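Local coordinates for protein inactive glucansucrase (Lactobacillus reuteri, PDB 5JBD) that belongs to the glucansucrase family, glycoside hydrolase family 70, with a TIM-barrel fold, and is an inactive form whose model holds a calcium ion, at residues Glu760-Thr765 and Tyr786-Thr791; Ser170-Leu175 and Thr844-Ile849; Ser54-Tyr59 and Ile851-Lys856. One frame throughout, in Å; residues are numbered along the deposited sequence.

Interaction 1: Glu760-Thr765 and Tyr786-Thr791; sequences EAVTVT and YFAYTT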
# COMPACT_ATOMS: atom_id res chain seq x y z
N GLU A 760 -13.93 -15.14 -12.18
CA GLU A 760 -13.43 -16.47 -12.44
C GLU A 760 -13.94 -17.39 -11.34
O GLU A 760 -13.99 -17.00 -10.18
CB GLU A 760 -11.90 -16.45 -12.47
CG GLU A 760 -11.24 -17.72 -12.99
CD GLU A 760 -9.72 -17.67 -12.99
OE1 GLU A 760 -9.12 -16.63 -12.60
OE2 GLU A 760 -9.11 -18.69 -13.38
N ALA A 761 -14.32 -18.62 -11.70
CA ALA A 761 -14.67 -19.61 -10.69
C ALA A 761 -13.37 -20.16 -10.11
O ALA A 761 -12.58 -20.79 -10.82
CB ALA A 761 -15.53 -20.73 -11.27
N VAL A 762 -13.16 -19.90 -8.83
CA VAL A 762 -12.00 -20.42 -8.10
C VAL A 762 -12.49 -21.25 -6.92
O VAL A 762 -13.58 -21.01 -6.42
CB VAL A 762 -11.06 -19.30 -7.60
CG1 VAL A 762 -10.28 -18.72 -8.76
CG2 VAL A 762 -11.83 -18.20 -6.88
N THR A 763 -11.69 -22.23 -6.50
CA THR A 763 -12.00 -23.01 -5.32
C THR A 763 -11.24 -22.39 -4.14
O THR A 763 -10.01 -22.21 -4.22
CB THR A 763 -11.64 -24.48 -5.52
OG1 THR A 763 -12.33 -24.98 -6.68
CG2 THR A 763 -12.03 -25.30 -4.31
N VAL A 764 -11.96 -22.05 -3.07
CA VAL A 764 -11.38 -21.27 -1.95
C VAL A 764 -11.64 -21.81 -0.54
O VAL A 764 -12.54 -22.61 -0.31
CB VAL A 764 -11.85 -19.80 -1.98
CG1 VAL A 764 -11.66 -19.20 -3.37
CG2 VAL A 764 -13.29 -19.64 -1.51
N THR A 765 -10.82 -21.32 0.40
CA THR A 765 -10.93 -21.67 1.82
C THR A 765 -10.71 -20.40 2.63
O THR A 765 -9.84 -19.58 2.31
CB THR A 765 -9.89 -22.74 2.19
OG1 THR A 765 -10.20 -23.96 1.51
CG2 THR A 765 -9.86 -23.01 3.70
N TYR A 786 -16.14 -20.06 -5.66
CA TYR A 786 -16.35 -18.65 -5.35
C TYR A 786 -16.04 -17.85 -6.61
O TYR A 786 -15.04 -18.13 -7.29
CB TYR A 786 -15.36 -18.27 -4.23
CG TYR A 786 -15.39 -16.84 -3.67
CD1 TYR A 786 -16.53 -16.34 -3.04
CD2 TYR A 786 -14.26 -16.02 -3.72
CE1 TYR A 786 -16.54 -15.05 -2.50
CE2 TYR A 786 -14.26 -14.73 -3.18
CZ TYR A 786 -15.39 -14.25 -2.56
OH TYR A 786 -15.41 -12.96 -2.02
N PHE A 787 -16.88 -16.87 -6.94
CA PHE A 787 -16.74 -16.12 -8.19
C PHE A 787 -15.95 -14.82 -8.00
O PHE A 787 -16.45 -13.72 -8.20
CB PHE A 787 -18.12 -15.86 -8.81
CG PHE A 787 -18.91 -17.11 -9.11
CD1 PHE A 787 -18.32 -18.20 -9.77
CD2 PHE A 787 -20.25 -17.20 -8.78
CE1 PHE A 787 -19.06 -19.34 -10.06
CE2 PHE A 787 -20.99 -18.33 -9.08
CZ PHE A 787 -20.39 -19.40 -9.72
N ALA A 788 -14.68 -14.97 -7.63
CA ALA A 788 -13.81 -13.83 -7.34
C ALA A 788 -13.51 -13.07 -8.61
O ALA A 788 -13.41 -13.68 -9.69
CB ALA A 788 -12.51 -14.29 -6.71
N TYR A 789 -13.38 -11.76 -8.49
CA TYR A 789 -12.79 -10.93 -9.54
C TYR A 789 -11.28 -11.17 -9.51
O TYR A 789 -10.63 -10.86 -8.52
CB TYR A 789 -13.13 -9.46 -9.33
CG TYR A 789 -14.58 -9.16 -9.61
CD1 TYR A 789 -15.56 -9.35 -8.64
CD2 TYR A 789 -14.99 -8.76 -10.88
CE1 TYR A 789 -16.90 -9.10 -8.91
CE2 TYR A 789 -16.33 -8.50 -11.16
CZ TYR A 789 -17.28 -8.68 -10.17
OH TYR A 789 -18.60 -8.43 -10.45
N THR A 790 -10.76 -11.78 -10.57
CA THR A 790 -9.34 -12.17 -10.66
C THR A 790 -8.63 -11.82 -11.98
O THR A 790 -7.40 -11.92 -12.05
CB THR A 790 -9.21 -13.70 -10.59
OG1 THR A 790 -9.84 -14.26 -11.73
CG2 THR A 790 -9.85 -14.26 -9.33
N THR A 791 -9.39 -11.45 -13.01
CA THR A 791 -8.88 -11.49 -14.36
C THR A 791 -8.88 -10.10 -14.99
O THR A 791 -9.88 -9.37 -14.93
CB THR A 791 -9.68 -12.53 -15.18
OG1 THR A 791 -9.52 -13.82 -14.56
CG2 THR A 791 -9.19 -12.60 -16.62
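Val-762 and Tyr-786 form the hydrogen-bonded pair at the heart of an antiparallel strand contact, in which strands 758-767 and 784-791 meet, buried at one margin of a six-stranded sheet distinct from the parallel barrel strands; within the chain 784-791 is an outermost strand. Regular pairing is short. Val-762 N donates to Tyr-786 O at 3.0 Å with an almost straight N-H...O angle of 177°, and Tyr-786 N returns to Val-762 O at 2.8 Å. The short axes meet at 117°, far from the 180° of a regular antiparallel pair, and beyond Val-762 the pairing loses its regularity, with Phe-787 at the centre of an inverse gamma turn. Glu-760 N still reaches Ala-788 O at 2.9 Å, and a classic beta bulge, Thr-790 and Thr-791 both facing Gly-758, distorts the far end.

The side chains divide between the two faces. On one, Val-764 sets CG2 against Tyr-786 CB at 3.7 Å, while CG2 of Val-762 rests on Ala-788 CB. The far end of Tyr-786 leads away, and its hydroxyl hydrogen-bonds to Glu-172 OE2. On the other face, Ala-761 CB lies in the plane of the Phe-787 ring, at its edge, 4.0 Å from CE1.

Glu-760 crosses Thr-790 at about a right angle. Its carboxylate is buried, and OE1 is gripped twice, by Ala-838 N and by the hydroxyl of Thr-790. Thr-791 OG1 donates in turn to Thr-790 OG1, making a short relay. In its last link, Thr-790 OG1 donates to the anti lone pair of Glu-760 OE1 over 2.6 Å.

Interaction 2: Ser170-Leu175 and Thr844-Ile849; sequences SSELSL and TSLQNI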
# COMPACT_ATOMS: atom_id res chain seq x y z
N SER A 170 -22.17 -10.94 4.01
CA SER A 170 -22.10 -11.54 5.35
C SER A 170 -21.70 -13.03 5.38
O SER A 170 -21.00 -13.45 6.31
CB SER A 170 -23.41 -11.33 6.14
OG SER A 170 -24.48 -12.06 5.57
N SER A 171 -22.08 -13.81 4.38
CA SER A 171 -21.69 -15.23 4.33
C SER A 171 -20.18 -15.47 4.12
O SER A 171 -19.71 -16.58 4.29
CB SER A 171 -22.46 -16.00 3.23
OG SER A 171 -22.19 -15.46 1.95
N GLU A 172 -19.43 -14.44 3.72
CA GLU A 172 -17.98 -14.55 3.58
C GLU A 172 -17.24 -14.62 4.93
O GLU A 172 -16.08 -15.04 4.98
CB GLU A 172 -17.44 -13.41 2.73
CG GLU A 172 -18.00 -13.43 1.31
CD GLU A 172 -17.46 -12.31 0.43
OE1 GLU A 172 -16.87 -11.34 0.97
OE2 GLU A 172 -17.64 -12.39 -0.81
N LEU A 173 -17.93 -14.20 6.00
CA LEU A 173 -17.48 -14.32 7.39
C LEU A 173 -16.36 -13.34 7.75
O LEU A 173 -15.25 -13.73 8.10
CB LEU A 173 -17.09 -15.76 7.74
CG LEU A 173 -18.12 -16.86 7.46
CD1 LEU A 173 -17.51 -18.22 7.77
CD2 LEU A 173 -19.40 -16.66 8.26
N SER A 174 -16.66 -12.05 7.64
CA SER A 174 -15.73 -11.00 8.06
C SER A 174 -15.54 -11.02 9.56
O SER A 174 -16.49 -11.22 10.31
CB SER A 174 -16.23 -9.61 7.65
OG SER A 174 -15.34 -8.60 8.11
N LEU A 175 -14.32 -10.76 10.01
CA LEU A 175 -14.05 -10.56 11.43
C LEU A 175 -14.76 -9.31 11.99
O LEU A 175 -15.01 -9.23 13.19
CB LEU A 175 -12.54 -10.51 11.68
CG LEU A 175 -11.73 -11.75 11.25
CD1 LEU A 175 -10.23 -11.47 11.33
CD2 LEU A 175 -12.07 -12.95 12.11
N THR A 844 -7.33 -13.82 -2.23
CA THR A 844 -7.85 -12.46 -2.22
C THR A 844 -8.43 -12.15 -0.86
O THR A 844 -8.90 -13.06 -0.17
CB THR A 844 -8.94 -12.22 -3.31
OG1 THR A 844 -9.46 -10.89 -3.22
CG2 THR A 844 -10.09 -13.20 -3.16
N SER A 845 -8.40 -10.87 -0.48
CA SER A 845 -9.23 -10.40 0.61
C SER A 845 -10.70 -10.56 0.21
O SER A 845 -11.02 -10.64 -0.97
CB SER A 845 -8.93 -8.95 0.98
OG SER A 845 -8.92 -8.09 -0.15
N LEU A 846 -11.58 -10.66 1.20
CA LEU A 846 -12.99 -10.94 0.94
C LEU A 846 -13.55 -9.85 0.03
O LEU A 846 -13.30 -8.67 0.26
CB LEU A 846 -13.79 -11.03 2.24
CG LEU A 846 -13.30 -12.00 3.33
CD1 LEU A 846 -14.27 -12.01 4.50
CD2 LEU A 846 -13.07 -13.41 2.79
N GLN A 847 -14.28 -10.24 -1.02
CA GLN A 847 -14.69 -9.27 -2.04
C GLN A 847 -16.13 -8.76 -1.90
O GLN A 847 -16.60 -7.99 -2.75
CB GLN A 847 -14.47 -9.88 -3.44
CG GLN A 847 -13.00 -10.11 -3.75
CD GLN A 847 -12.74 -10.44 -5.20
OE1 GLN A 847 -13.67 -10.65 -5.98
NE2 GLN A 847 -11.46 -10.53 -5.58
N ASN A 848 -16.81 -9.17 -0.82
CA ASN A 848 -18.17 -8.71 -0.50
C ASN A 848 -19.23 -9.11 -1.55
O ASN A 848 -20.14 -8.35 -1.82
CB ASN A 848 -18.21 -7.18 -0.27
CG ASN A 848 -17.29 -6.71 0.85
OD1 ASN A 848 -16.51 -5.78 0.67
ND2 ASN A 848 -17.39 -7.35 2.00
N ILE A 849 -19.10 -10.32 -2.11
CA ILE A 849 -20.09 -10.85 -3.08
C ILE A 849 -20.95 -12.01 -2.57
O ILE A 849 -22.08 -12.21 -3.06
CB ILE A 849 -19.43 -11.24 -4.42
CG1 ILE A 849 -18.38 -12.34 -4.23
CG2 ILE A 849 -18.81 -10.01 -5.07
CD1 ILE A 849 -17.76 -12.82 -5.52
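Glu-172, buried at the end of a 3-10 segment, takes the backbone N-H groups of Asn-848 and Ile-849 on its carboxylate, whereas the Asn-848 side chain and the tip of Leu-846 belong to a looser flank. In the tight part each oxygen takes a separate N-H: Asn-848 N donates to OE1 of Glu-172 at 2.8 Å, on the syn side and 17° out of the carboxylate plane, and Ile-849 N donates to OE2 of Glu-172, also at 2.8 Å, but from well above that plane (49°). Leu-846 CB closes in on Glu-172 OE1 at 3.3 Å. The extended chain beyond CG (chi2 -179°) carries CD away from the 3-10 backbone. OE2 also bonds to Gly-850 N and Tyr-786 OH, and this many donors would probably favour the ionised form.

The turn it binds directly follows strand 841-845 of the antiparallel sheet, so a loop between helix 151-162 and strand 193-197 is tied to the exit of that strand. Gln-847 OE1, separately, accepts Tyr-789 N of strand 784-791.

Packing is sparser toward Ser-174. Leu-846 CD1 lies 3.6 Å from Glu-172 O and 3.9 Å from Ser-174 N; the hydroxyl of Ser-174 bonds instead to Asp-192. The side chain of Asn-848, the exposed residue here, points away.

Interaction 3: Ser54-Tyr59 and Ile851-Lys856; sequences SYTDWY and IGLAVK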
# COMPACT_ATOMS: atom_id res chain seq x y z
N SER A 54 -24.34 -18.48 -11.46
CA SER A 54 -24.52 -17.61 -10.31
C SER A 54 -25.99 -17.25 -10.14
O SER A 54 -26.65 -16.88 -11.11
CB SER A 54 -23.71 -16.33 -10.49
OG SER A 54 -24.02 -15.39 -9.48
N TYR A 55 -26.51 -17.29 -8.91
CA TYR A 55 -27.90 -16.91 -8.65
C TYR A 55 -28.24 -15.47 -9.06
O TYR A 55 -29.37 -15.20 -9.39
CB TYR A 55 -28.30 -17.13 -7.19
CG TYR A 55 -28.51 -18.58 -6.85
CD1 TYR A 55 -29.63 -19.27 -7.34
CD2 TYR A 55 -27.59 -19.27 -6.06
CE1 TYR A 55 -29.82 -20.61 -7.04
CE2 TYR A 55 -27.78 -20.61 -5.75
CZ TYR A 55 -28.89 -21.28 -6.25
OH TYR A 55 -29.07 -22.60 -5.96
N THR A 56 -27.27 -14.57 -9.04
CA THR A 56 -27.50 -13.17 -9.42
C THR A 56 -27.30 -12.90 -10.92
O THR A 56 -27.45 -11.76 -11.35
CB THR A 56 -26.61 -12.21 -8.59
OG1 THR A 56 -25.24 -12.63 -8.66
CG2 THR A 56 -27.07 -12.24 -7.14
N ASP A 57 -26.97 -13.93 -11.70
CA ASP A 57 -26.87 -13.80 -13.15
C ASP A 57 -28.23 -13.96 -13.83
O ASP A 57 -29.24 -14.24 -13.19
CB ASP A 57 -25.83 -14.79 -13.73
CG ASP A 57 -24.41 -14.23 -13.75
OD1 ASP A 57 -24.20 -13.04 -13.42
OD2 ASP A 57 -23.49 -15.01 -14.06
N TRP A 58 -28.23 -13.75 -15.14
CA TRP A 58 -29.40 -13.75 -15.94
C TRP A 58 -29.30 -14.80 -17.06
O TRP A 58 -28.21 -15.28 -17.39
CB TRP A 58 -29.58 -12.35 -16.54
CG TRP A 58 -29.87 -11.25 -15.54
CD1 TRP A 58 -29.15 -10.92 -14.40
CD2 TRP A 58 -30.92 -10.30 -15.62
NE1 TRP A 58 -29.73 -9.86 -13.77
CE2 TRP A 58 -30.81 -9.46 -14.49
CE3 TRP A 58 -31.96 -10.09 -16.53
CZ2 TRP A 58 -31.69 -8.42 -14.26
CZ3 TRP A 58 -32.84 -9.06 -16.30
CH2 TRP A 58 -32.70 -8.23 -15.16
N TYR A 59 -30.46 -15.14 -17.62
CA TYR A 59 -30.55 -16.04 -18.78
C TYR A 59 -31.70 -15.62 -19.70
O TYR A 59 -32.52 -14.77 -19.35
CB TYR A 59 -30.71 -17.49 -18.33
CG TYR A 59 -32.13 -17.92 -18.03
CD1 TYR A 59 -32.89 -17.29 -17.06
CD2 TYR A 59 -32.73 -18.99 -18.72
CE1 TYR A 59 -34.19 -17.68 -16.79
CE2 TYR A 59 -34.01 -19.40 -18.43
CZ TYR A 59 -34.74 -18.73 -17.47
OH TYR A 59 -36.03 -19.12 -17.17
N ILE A 851 -20.59 -16.22 -0.54
CA ILE A 851 -19.98 -17.54 -0.73
C ILE A 851 -20.96 -18.54 -1.37
O ILE A 851 -20.53 -19.60 -1.81
CB ILE A 851 -19.40 -18.08 0.61
CG1 ILE A 851 -18.30 -19.13 0.39
CG2 ILE A 851 -20.48 -18.68 1.51
CD1 ILE A 851 -17.15 -18.68 -0.47
N GLY A 852 -22.26 -18.19 -1.40
CA GLY A 852 -23.31 -19.06 -1.94
C GLY A 852 -23.89 -18.65 -3.28
O GLY A 852 -25.00 -19.09 -3.62
N LEU A 853 -23.18 -17.83 -4.05
CA LEU A 853 -23.63 -17.43 -5.39
C LEU A 853 -23.69 -18.62 -6.35
O LEU A 853 -24.60 -18.69 -7.18
CB LEU A 853 -22.74 -16.33 -6.00
CG LEU A 853 -22.78 -14.93 -5.38
CD1 LEU A 853 -21.84 -13.99 -6.11
CD2 LEU A 853 -24.18 -14.36 -5.40
N ALA A 854 -22.72 -19.53 -6.22
CA ALA A 854 -22.62 -20.70 -7.11
C ALA A 854 -23.83 -21.62 -6.97
O ALA A 854 -24.12 -22.09 -5.87
CB ALA A 854 -21.33 -21.46 -6.83
N VAL A 855 -24.51 -21.89 -8.09
CA VAL A 855 -25.74 -22.66 -8.07
C VAL A 855 -25.44 -24.15 -7.88
O VAL A 855 -24.67 -24.74 -8.64
CB VAL A 855 -26.57 -22.46 -9.37
CG1 VAL A 855 -27.80 -23.36 -9.39
CG2 VAL A 855 -26.99 -21.00 -9.50
N LYS A 856 -26.06 -24.72 -6.86
CA LYS A 856 -26.07 -26.15 -6.64
C LYS A 856 -27.49 -26.63 -6.84
O LYS A 856 -28.45 -25.93 -6.49
CB LYS A 856 -25.60 -26.48 -5.22
CG LYS A 856 -24.15 -26.11 -4.97
CD LYS A 856 -23.69 -26.45 -3.56
CE LYS A 856 -22.19 -26.22 -3.44
NZ LYS A 856 -21.64 -26.38 -2.06
O HOH W 1 -26.95 -23.49 -4.23
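Tyr-55 and Val-855 cross with the valine over the phenol ring, joining a type I beta turn, Ser-54 to Asp-57, to the loop that follows strand 841-845. The evidence for a CH-pi contact is direct: Val-855 CG2, anti to the carbonyl carbon, stands 3.6 Å from the centroid of the Tyr-55 ring and only 3° off its normal. The other methyl, Val-855 CG1, is anti to the backbone N (chi1 175°) and meets Tyr-55 OH at 3.7 Å. At the ring's edge lies the carbonyl oxygen of Gly-852, 3.6 Å from Tyr-55 CD2.

The backbones are held at the turn's start, where Ser-54 and Ala-854 form a single bridge, 4.8 Å from CA to CA. Tyr-55 N donates to Leu-853 O at 2.9 Å, and the same oxygen takes a CA-H...O contact from Ser-54, so one carbonyl faces two successive residues. Beside this, Leu-853 and Thr-56 are turned obliquely to each other: CD2 of the leucine reaches Thr-56 OG1 at 3.8 Å and Thr-56 CG2 slightly farther away. Phe-787 packs on Ser-54, Leu-853 and Ala-854, placing the bridged backbones beside strand 784-791.

The polar end of the tyrosine is linked through a water in the ring plane, 2.9 Å from Tyr-55 OH and accepting the N-H of Lys-856 at 3.0 Å.

In the fold
All three contacts adjoin strand 784-791. Interactions 1 and 3 are buried, while interaction 2 lies at the surface around a single buried glutamate. Interaction 1 pairs two strands of the antiparallel sheet; interaction 2 reaches that same sheet where 841-845 ends, and interaction 3 joins two loops against its margin. Their chemistry follows: paired backbone bonds, a carboxylate binding successive N-H groups, and a ring face covered by a methyl. Residues 786 and 787 of strand 784-791 reach from interaction 1 to the other two, and Ser-171 OG meets Ile-851 N between interactions 2 and 3. Along the chain they are nested, interaction 1 innermost.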